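Methylxanthine N3-demethylase NdmB (Pseudomonas putida, PDB 6ICL) catalyses N3-demethylation of theobromine, 3-methylxanthine, caffeine and theophylline, a Rieske oxygenase activity that uses NADH and O2 in bacterial caffeine degradation. Local coordinates at residues K143-W148 with I160-F166; P39-E45 with R286-I290. All coordinates share one frame; numbering follows the deposited sequence.

Contact 1 (K143-W148 with I160-F166)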
ATOM      1  N   LYS A 143      12.360 -20.407  31.019  1.00 37.69           N
ATOM      2  CA  LYS A 143      11.840 -20.188  32.360  1.00 36.82           C
ATOM      3  C   LYS A 143      10.695 -19.199  32.270  1.00 37.59           C
ATOM      4  O   LYS A 143      10.780 -18.217  31.537  1.00 37.03           O
ATOM      5  CB  LYS A 143      12.924 -19.674  33.314  1.00 41.85           C
ATOM      6  CG  LYS A 143      12.547 -19.802  34.803  1.00 39.46           C
ATOM      7  CD  LYS A 143      13.732 -19.473  35.696  1.00 38.67           C
ATOM      8  CE  LYS A 143      13.407 -19.717  37.166  1.00 45.70           C
ATOM      9  NZ  LYS A 143      14.645 -19.494  37.988  1.00 48.06           N
ATOM     10  N   TYR A 144       9.621 -19.481  32.998  1.00 35.29           N
ATOM     11  CA  TYR A 144       8.381 -18.709  32.936  1.00 37.36           C
ATOM     12  C   TYR A 144       7.813 -18.659  31.515  1.00 39.54           C
ATOM     13  O   TYR A 144       7.210 -17.652  31.114  1.00 36.22           O
ATOM     14  CB  TYR A 144       8.547 -17.277  33.462  1.00 38.08           C
ATOM     15  CG  TYR A 144       9.545 -17.059  34.580  1.00 40.04           C
ATOM     16  CD1 TYR A 144       9.397 -17.674  35.829  1.00 38.69           C
ATOM     17  CD2 TYR A 144      10.625 -16.204  34.394  1.00 37.97           C
ATOM     18  CE1 TYR A 144      10.306 -17.432  36.870  1.00 40.88           C
ATOM     19  CE2 TYR A 144      11.539 -15.971  35.409  1.00 39.34           C
ATOM     20  CZ  TYR A 144      11.382 -16.578  36.645  1.00 41.64           C
ATOM     21  OH  TYR A 144      12.306 -16.300  37.636  1.00 38.68           O
ATOM     22  N   ASP A 145       8.009 -19.735  30.751  1.00 35.88           N
ATOM     23  CA  ASP A 145       7.551 -19.834  29.364  1.00 38.37           C
ATOM     24  C   ASP A 145       8.176 -18.751  28.494  1.00 37.27           C
ATOM     25  O   ASP A 145       7.560 -18.254  27.545  1.00 36.56           O
ATOM     26  CB  ASP A 145       6.022 -19.807  29.273  1.00 36.55           C
ATOM     27  CG  ASP A 145       5.391 -21.075  29.861  1.00 46.72           C
ATOM     28  OD1 ASP A 145       6.098 -22.116  29.918  1.00 44.14           O
ATOM     29  OD2 ASP A 145       4.205 -21.026  30.274  1.00 50.53           O
ATOM     30  N   ILE A 146       9.420 -18.402  28.810  1.00 36.53           N
ATOM     31  CA  ILE A 146      10.208 -17.465  28.026  1.00 35.25           C
ATOM     32  C   ILE A 146      11.558 -18.104  27.745  1.00 35.35           C
ATOM     33  O   ILE A 146      12.075 -18.851  28.582  1.00 32.58           O
ATOM     34  CB  ILE A 146      10.349 -16.125  28.772  1.00 34.99           C
ATOM     35  CG1 ILE A 146       9.017 -15.363  28.694  1.00 34.45           C
ATOM     36  CG2 ILE A 146      11.507 -15.313  28.210  1.00 32.68           C
ATOM     37  CD1 ILE A 146       8.984 -14.068  29.515  1.00 34.49           C
ATOM     38  N   VAL A 147      12.113 -17.852  26.556  1.00 33.81           N
ATOM     39  CA  VAL A 147      13.432 -18.352  26.180  1.00 32.62           C
ATOM     40  C   VAL A 147      14.501 -17.324  26.542  1.00 36.17           C
ATOM     41  O   VAL A 147      14.482 -16.190  26.045  1.00 35.22           O
ATOM     42  CB  VAL A 147      13.491 -18.683  24.683  1.00 33.59           C
ATOM     43  CG1 VAL A 147      14.847 -19.305  24.329  1.00 29.44           C
ATOM     44  CG2 VAL A 147      12.339 -19.609  24.299  1.00 33.74           C
ATOM     45  N   TRP A 148      15.457 -17.738  27.378  1.00 35.37           N
ATOM     46  CA  TRP A 148      16.537 -16.895  27.880  1.00 31.81           C
ATOM     47  C   TRP A 148      17.858 -17.362  27.300  1.00 32.69           C
ATOM     48  O   TRP A 148      18.102 -18.566  27.164  1.00 35.74           O
ATOM     49  CB  TRP A 148      16.622 -16.964  29.410  1.00 34.17           C
ATOM     50  CG  TRP A 148      15.388 -16.563  30.078  1.00 31.02           C
ATOM     51  CD1 TRP A 148      14.305 -17.353  30.367  1.00 34.70           C
ATOM     52  CD2 TRP A 148      15.067 -15.256  30.533  1.00 31.93           C
ATOM     53  NE1 TRP A 148      13.332 -16.611  30.993  1.00 32.15           N
ATOM     54  CE2 TRP A 148      13.779 -15.316  31.107  1.00 32.11           C
ATOM     55  CE3 TRP A 148      15.751 -14.033  30.523  1.00 31.99           C
ATOM     56  CZ2 TRP A 148      13.156 -14.198  31.650  1.00 32.07           C
ATOM     57  CZ3 TRP A 148      15.141 -12.933  31.072  1.00 30.88           C
ATOM     58  CH2 TRP A 148      13.853 -13.017  31.629  1.00 30.29           C
ATOM     59  N   ILE A 160      18.898 -16.124  35.851  1.00 41.83           N
ATOM     60  CA  ILE A 160      17.718 -15.673  35.111  1.00 42.51           C
ATOM     61  C   ILE A 160      16.869 -14.779  36.010  1.00 41.56           C
ATOM     62  O   ILE A 160      16.627 -15.123  37.183  1.00 41.65           O
ATOM     63  CB  ILE A 160      16.916 -16.869  34.598  1.00 37.10           C
ATOM     64  CG1 ILE A 160      17.705 -17.569  33.491  1.00 40.01           C
ATOM     65  CG2 ILE A 160      15.526 -16.415  34.099  1.00 36.92           C
ATOM     66  CD1 ILE A 160      17.268 -18.982  33.204  1.00 36.53           C
ATOM     67  N   PRO A 161      16.413 -13.641  35.501  1.00 39.45           N
ATOM     68  CA  PRO A 161      15.680 -12.680  36.324  1.00 36.02           C
ATOM     69  C   PRO A 161      14.579 -13.278  37.182  1.00 42.37           C
ATOM     70  O   PRO A 161      13.956 -14.293  36.851  1.00 40.05           O
ATOM     71  CB  PRO A 161      15.106 -11.717  35.280  1.00 36.96           C
ATOM     72  CG  PRO A 161      16.280 -11.614  34.279  1.00 30.47           C
ATOM     73  CD  PRO A 161      16.855 -13.036  34.226  1.00 37.74           C
ATOM     74  N   TYR A 162      14.323 -12.578  38.283  1.00 36.99           N
ATOM     75  CA  TYR A 162      13.330 -12.987  39.251  1.00 40.29           C
ATOM     76  C   TYR A 162      11.921 -12.609  38.808  1.00 39.52           C
ATOM     77  O   TYR A 162      11.651 -11.450  38.477  1.00 39.23           O
ATOM     78  CB  TYR A 162      13.642 -12.320  40.595  1.00 43.26           C
ATOM     79  CG  TYR A 162      12.605 -12.631  41.621  1.00 39.64           C
ATOM     80  CD1 TYR A 162      12.583 -13.882  42.259  1.00 40.53           C
ATOM     81  CD2 TYR A 162      11.627 -11.702  41.937  1.00 39.56           C
ATOM     82  CE1 TYR A 162      11.625 -14.178  43.181  1.00 41.60           C
ATOM     83  CE2 TYR A 162      10.665 -11.985  42.862  1.00 45.60           C
ATOM     84  CZ  TYR A 162      10.671 -13.215  43.484  1.00 43.49           C
ATOM     85  OH  TYR A 162       9.696 -13.472  44.400  1.00 48.46           O
ATOM     86  N   LEU A 163      11.007 -13.573  38.877  1.00 41.26           N
ATOM     87  CA  LEU A 163       9.575 -13.331  38.786  1.00 41.76           C
ATOM     88  C   LEU A 163       8.907 -14.093  39.919  1.00 41.27           C
ATOM     89  O   LEU A 163       9.244 -15.246  40.177  1.00 40.95           O
ATOM     90  CB  LEU A 163       8.996 -13.786  37.436  1.00 39.06           C
ATOM     91  CG  LEU A 163       7.509 -14.143  37.378  1.00 36.66           C
ATOM     92  CD1 LEU A 163       6.630 -12.906  37.419  1.00 34.86           C
ATOM     93  CD2 LEU A 163       7.188 -15.011  36.143  1.00 36.64           C
ATOM     94  N   SER A 164       7.974 -13.452  40.607  1.00 44.35           N
ATOM     95  CA  SER A 164       7.313 -14.096  41.730  1.00 45.26           C
ATOM     96  C   SER A 164       6.001 -14.720  41.279  1.00 48.70           C
ATOM     97  O   SER A 164       5.338 -14.223  40.359  1.00 42.02           O
ATOM     98  CB  SER A 164       7.059 -13.098  42.863  1.00 40.73           C
ATOM     99  OG  SER A 164       6.056 -12.155  42.528  1.00 40.43           O
ATOM    100  N   ASP A 165       5.638 -15.827  41.937  1.00 44.82           N
ATOM    101  CA  ASP A 165       4.299 -16.426  41.903  1.00 45.08           C
ATOM    102  C   ASP A 165       3.949 -17.136  40.600  1.00 45.71           C
ATOM    103  O   ASP A 165       2.767 -17.451  40.402  1.00 48.53           O
ATOM    104  CB  ASP A 165       3.189 -15.401  42.172  1.00 45.61           C
ATOM    105  CG  ASP A 165       3.329 -14.720  43.516  1.00 52.26           C
ATOM    106  OD1 ASP A 165       4.014 -13.674  43.599  1.00 52.04           O
ATOM    107  OD2 ASP A 165       2.742 -15.227  44.493  1.00 54.17           O
ATOM    108  N   PHE A 166       4.910 -17.418  39.722  1.00 44.29           N
ATOM    109  CA  PHE A 166       4.584 -18.163  38.511  1.00 47.83           C
ATOM    110  C   PHE A 166       3.956 -19.505  38.864  1.00 53.05           C
ATOM    111  O   PHE A 166       3.011 -19.947  38.201  1.00 49.62           O
ATOM    112  CB  PHE A 166       5.843 -18.336  37.652  1.00 45.46           C
ATOM    113  CG  PHE A 166       5.586 -18.899  36.252  1.00 48.08           C
ATOM    114  CD1 PHE A 166       5.196 -18.067  35.205  1.00 47.42           C
ATOM    115  CD2 PHE A 166       5.780 -20.252  35.987  1.00 48.15           C
ATOM    116  CE1 PHE A 166       4.982 -18.577  33.920  1.00 42.17           C
ATOM    117  CE2 PHE A 166       5.559 -20.774  34.723  1.00 45.51           C
ATOM    118  CZ  PHE A 166       5.158 -19.931  33.681  1.00 47.65           C
TER
HETATM  119  O   HOH W   1      16.409 -17.419  38.268  1.00 48.45           O
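Tyr-144 sits at the tip of a beta hairpin and reaches into the linker loop 160-166. The hairpin joins strands 137-143 and 146-150 of the Rieske domain through a type I' turn, Lys-143 to Ile-146. The Tyr-144 ring is held on both faces and at its far end. CG of Lys-143 lies over the centre of one face. CD2 of Leu-163 covers the opposite face, offset toward the rim, 3.5 Å from Tyr-144 CD1. The OH of Tyr-144 donates to Pro-161 O at 2.7 Å, in the carbonyl plane. Tyr-144 OH also accepts a longer, bent bond from Leu-163 N (3.3 Å, 138°). One hydroxyl thus serves two backbone groups of the loop and probably helps to set how far the ring reaches.

Phe-166 closes the contact at the base of the tyrosine. The edge of Tyr-144 points at its face in a T-shaped pair, with planes 62° apart. CA of Tyr-144 also rests over that face as a CH-pi contact. OD2 of Asp-145 comes to the ring edge of Phe-166, near its plane.

Ile-160 works at the other end of the loop. Its CG2 lies anti to the backbone N, which turns this methyl onto Trp-148. Ile-160 CG2 stands 3.7 Å from the centroid of the Trp-148 five-membered ring, over its face. Ile-146 CG2 lies on the opposite face of the indole. Pro-161 CD comes obliquely to Trp-148 CZ3. A water bridges Lys-143 NZ and Ile-160 O. Beyond the contact, Trp-274 of strand 270-281 touches both Trp-148 and Leu-163. The indole is also tied to the turn: Trp-148 NE1 donates to Lys-143 O at 3.1 Å, while Ile-146 N reaches that oxygen from the other face of its plane.

Contact 2 (P39-E45 with R286-I290)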
ATOM      1  N   PRO A  39      15.997 -12.334  27.746  1.00 29.92           N
ATOM      2  CA  PRO A  39      14.928 -13.047  27.045  1.00 32.55           C
ATOM      3  C   PRO A  39      14.980 -12.721  25.552  1.00 34.45           C
ATOM      4  O   PRO A  39      15.193 -11.569  25.156  1.00 31.37           O
ATOM      5  CB  PRO A  39      13.663 -12.500  27.701  1.00 28.19           C
ATOM      6  CG  PRO A  39      14.049 -11.011  27.969  1.00 31.20           C
ATOM      7  CD  PRO A  39      15.557 -11.018  28.254  1.00 27.46           C
ATOM      8  N   VAL A  40      14.834 -13.757  24.719  1.00 30.63           N
ATOM      9  CA  VAL A  40      14.850 -13.557  23.276  1.00 31.35           C
ATOM     10  C   VAL A  40      13.486 -13.799  22.631  1.00 35.09           C
ATOM     11  O   VAL A  40      13.188 -13.171  21.605  1.00 34.35           O
ATOM     12  CB  VAL A  40      15.934 -14.419  22.610  1.00 35.59           C
ATOM     13  CG1 VAL A  40      17.331 -13.888  22.992  1.00 33.10           C
ATOM     14  CG2 VAL A  40      15.744 -15.911  22.986  1.00 30.50           C
ATOM     15  N   CYS A  41      12.632 -14.636  23.210  1.00 30.64           N
ATOM     16  CA  CYS A  41      11.269 -14.779  22.712  1.00 31.91           C
ATOM     17  C   CYS A  41      10.479 -15.557  23.756  1.00 33.70           C
ATOM     18  O   CYS A  41      11.052 -16.172  24.656  1.00 32.22           O
ATOM     19  CB  CYS A  41      11.235 -15.498  21.347  1.00 34.93           C
ATOM     20  SG  CYS A  41      11.949 -17.184  21.424  1.00 35.03           S
ATOM     21  N   THR A  42       9.158 -15.488  23.654  1.00 35.22           N
ATOM     22  CA  THR A  42       8.364 -16.369  24.488  1.00 32.84           C
ATOM     23  C   THR A  42       8.405 -17.772  23.895  1.00 37.58           C
ATOM     24  O   THR A  42       8.745 -17.966  22.724  1.00 30.79           O
ATOM     25  CB  THR A  42       6.924 -15.881  24.603  1.00 32.49           C
ATOM     26  OG1 THR A  42       6.264 -16.020  23.331  1.00 32.70           O
ATOM     27  CG2 THR A  42       6.896 -14.404  25.036  1.00 33.28           C
ATOM     28  N   LEU A  43       8.085 -18.757  24.729  1.00 34.52           N
ATOM     29  CA  LEU A  43       8.021 -20.130  24.256  1.00 35.43           C
ATOM     30  C   LEU A  43       7.006 -20.266  23.121  1.00 33.42           C
ATOM     31  O   LEU A  43       7.292 -20.887  22.089  1.00 32.01           O
ATOM     32  CB  LEU A  43       7.674 -21.047  25.432  1.00 35.43           C
ATOM     33  CG  LEU A  43       7.661 -22.538  25.138  1.00 39.08           C
ATOM     34  CD1 LEU A  43       8.980 -22.917  24.479  1.00 33.95           C
ATOM     35  CD2 LEU A  43       7.446 -23.309  26.465  1.00 32.27           C
ATOM     36  N   ASN A  44       5.829 -19.662  23.290  1.00 32.68           N
ATOM     37  CA  ASN A  44       4.826 -19.663  22.231  1.00 35.11           C
ATOM     38  C   ASN A  44       5.369 -19.055  20.941  1.00 39.42           C
ATOM     39  O   ASN A  44       5.185 -19.614  19.842  1.00 30.44           O
ATOM     40  CB  ASN A  44       3.598 -18.895  22.699  1.00 34.65           C
ATOM     41  CG  ASN A  44       2.405 -19.179  21.847  1.00 46.10           C
ATOM     42  OD1 ASN A  44       2.050 -18.386  20.968  1.00 46.99           O
ATOM     43  ND2 ASN A  44       1.784 -20.335  22.072  1.00 46.79           N
ATOM     44  N   GLU A  45       6.019 -17.887  21.048  1.00 33.64           N
ATOM     45  CA  GLU A  45       6.655 -17.285  19.879  1.00 34.49           C
ATOM     46  C   GLU A  45       7.641 -18.244  19.222  1.00 37.09           C
ATOM     47  O   GLU A  45       7.711 -18.331  17.989  1.00 34.36           O
ATOM     48  CB  GLU A  45       7.356 -15.975  20.274  1.00 32.76           C
ATOM     49  CG  GLU A  45       6.398 -14.784  20.340  1.00 36.02           C
ATOM     50  CD  GLU A  45       6.983 -13.578  21.076  1.00 36.64           C
ATOM     51  OE1 GLU A  45       6.255 -12.579  21.219  1.00 37.06           O
ATOM     52  OE2 GLU A  45       8.156 -13.632  21.517  1.00 36.57           O
ATOM     53  N   ARG A 286      13.205  -5.496  22.855  1.00 31.75           N
ATOM     54  CA  ARG A 286      12.040  -6.361  22.778  1.00 32.58           C
ATOM     55  C   ARG A 286      11.633  -6.678  24.201  1.00 31.61           C
ATOM     56  O   ARG A 286      12.460  -7.131  24.996  1.00 33.35           O
ATOM     57  CB  ARG A 286      12.341  -7.646  22.005  1.00 27.96           C
ATOM     58  CG  ARG A 286      11.159  -8.626  22.043  1.00 34.67           C
ATOM     59  CD  ARG A 286      11.443  -9.870  21.259  1.00 35.24           C
ATOM     60  NE  ARG A 286      11.633  -9.593  19.850  1.00 40.69           N
ATOM     61  CZ  ARG A 286      10.660  -9.259  18.997  1.00 47.40           C
ATOM     62  NH1 ARG A 286       9.382  -9.137  19.399  1.00 43.44           N
ATOM     63  NH2 ARG A 286      10.966  -9.046  17.721  1.00 41.78           N
ATOM     64  N   ASN A 287      10.376  -6.421  24.517  1.00 30.38           N
ATOM     65  CA  ASN A 287       9.918  -6.357  25.885  1.00 35.85           C
ATOM     66  C   ASN A 287       8.921  -7.473  26.163  1.00 39.40           C
ATOM     67  O   ASN A 287       8.020  -7.741  25.356  1.00 33.99           O
ATOM     68  CB  ASN A 287       9.324  -4.980  26.132  1.00 30.21           C
ATOM     69  CG  ASN A 287      10.328  -3.897  25.801  1.00 36.42           C
ATOM     70  OD1 ASN A 287      11.297  -3.736  26.523  1.00 36.60           O
ATOM     71  ND2 ASN A 287      10.150  -3.204  24.660  1.00 33.06           N
ATOM     72  N   PHE A 288       9.105  -8.098  27.321  1.00 32.25           N
ATOM     73  CA  PHE A 288       8.379  -9.281  27.759  1.00 33.15           C
ATOM     74  C   PHE A 288       7.610  -8.928  29.017  1.00 36.75           C
ATOM     75  O   PHE A 288       8.214  -8.552  30.025  1.00 38.44           O
ATOM     76  CB  PHE A 288       9.360 -10.415  28.016  1.00 30.02           C
ATOM     77  CG  PHE A 288      10.038 -10.874  26.785  1.00 33.96           C
ATOM     78  CD1 PHE A 288      11.136 -10.184  26.284  1.00 28.13           C
ATOM     79  CD2 PHE A 288       9.555 -11.974  26.089  1.00 32.34           C
ATOM     80  CE1 PHE A 288      11.751 -10.587  25.140  1.00 33.83           C
ATOM     81  CE2 PHE A 288      10.184 -12.395  24.931  1.00 33.45           C
ATOM     82  CZ  PHE A 288      11.272 -11.696  24.444  1.00 32.39           C
ATOM     83  N   MET A 289       6.288  -9.032  28.956  1.00 34.74           N
ATOM     84  CA  MET A 289       5.438  -8.729  30.095  1.00 37.79           C
ATOM     85  C   MET A 289       4.763  -9.999  30.604  1.00 38.52           C
ATOM     86  O   MET A 289       4.319 -10.838  29.805  1.00 32.69           O
ATOM     87  CB  MET A 289       4.379  -7.697  29.709  1.00 33.34           C
ATOM     88  CG  MET A 289       3.413  -7.373  30.823  1.00 39.11           C
ATOM     89  SD  MET A 289       2.213  -6.163  30.265  1.00 48.65           S
ATOM     90  CE  MET A 289       1.068  -7.221  29.414  1.00 47.31           C
ATOM     91  N   ILE A 290       4.683 -10.131  31.937  1.00 36.15           N
ATOM     92  CA  ILE A 290       3.958 -11.215  32.597  1.00 33.11           C
ATOM     93  C   ILE A 290       3.062 -10.608  33.671  1.00 39.75           C
ATOM     94  O   ILE A 290       3.508  -9.768  34.465  1.00 37.86           O
ATOM     95  CB  ILE A 290       4.911 -12.268  33.197  1.00 34.79           C
ATOM     96  CG1 ILE A 290       5.713 -12.920  32.062  1.00 32.13           C
ATOM     97  CG2 ILE A 290       4.132 -13.320  34.026  1.00 33.35           C
ATOM     98  CD1 ILE A 290       6.714 -13.993  32.496  1.00 35.32           C
TER
HETATM   99  O   HOH W   2      14.575 -11.077  20.405  1.00 36.85           O
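Strands 39-42 and 286-290 cross at 58° with axes 7.8 Å apart, bringing Pro-39 nearest to Phe-288 and Val-40 nearest to Arg-286. No direct hydrogen bond links the two segments. Phe-288 carries the contact. Its CG is anti to the carbonyl carbon (chi1 -66°), and this sends the ring toward strand 39-42. CB of Pro-39 sits over one face as a CH-pi contact, 3.9 Å from the centroid of the Phe-288 ring. CG of Pro-39 packs on Phe-288 CD1 at 3.5 Å. The far end of the ring meets main chain: Phe-288 CE2 is 3.4 Å from Cys-41 C, and Thr-42 N lies at the ring edge, near its plane. CG2 of Thr-42 touches the CD2 side. Much of the contact thus rests on Phe-288. With an alanine at this position, Pro-39 and the backbone at Cys-41 would probably lose their packing partner, and a gap would open between the strands.

That backbone is held by a capping box at the start of helix 43-48. Glu-45 N donates to Thr-42 OG1 at 3.0 Å. Thr-42 N donates to Glu-45 OE2, also at 3.0 Å and nearly straight (169°), from above the carboxylate plane. The other carboxylate oxygen, OE1, accepts from Ser-178 N of strand 171-181. Arg-286 is bent at chi3, and its NH1 bonds to Ser-178 OG. Its CD approaches Val-40 O. A water donates to Val-40 O and accepts a weak bond from Arg-286 NE.

The two strands belong to different sheets, one in the Rieske domain and one in the C-terminal catalytic domain. Their crossing forms part of the domain interface within a subunit, an arrangement consistent with the two-domain fold of Rieske oxygenase alpha subunits.

Both contacts bring the Rieske sheet against other parts of the same subunit, away from the annotated iron sites. Contact 2 is buried. Contact 1 is partly buried, with Lys-143 exposed to solvent. Strands 146-150 and 37-42 are antiparallel neighbours, and probable hydrogen bonds join Val-147 to Val-40 and Cys-41. Pro-39 also packs against Ile-146 and Trp-148, so the two contacts meet directly at Pro-39. Ile-290 of strand 284-294 reaches Tyr-144 and Leu-163. The chemistry differs. Contact 1 fastens an irregular linker with direct hydrogen bonds and several aromatic rings, whereas contact 2 joins two sheets mainly through one phenylalanine.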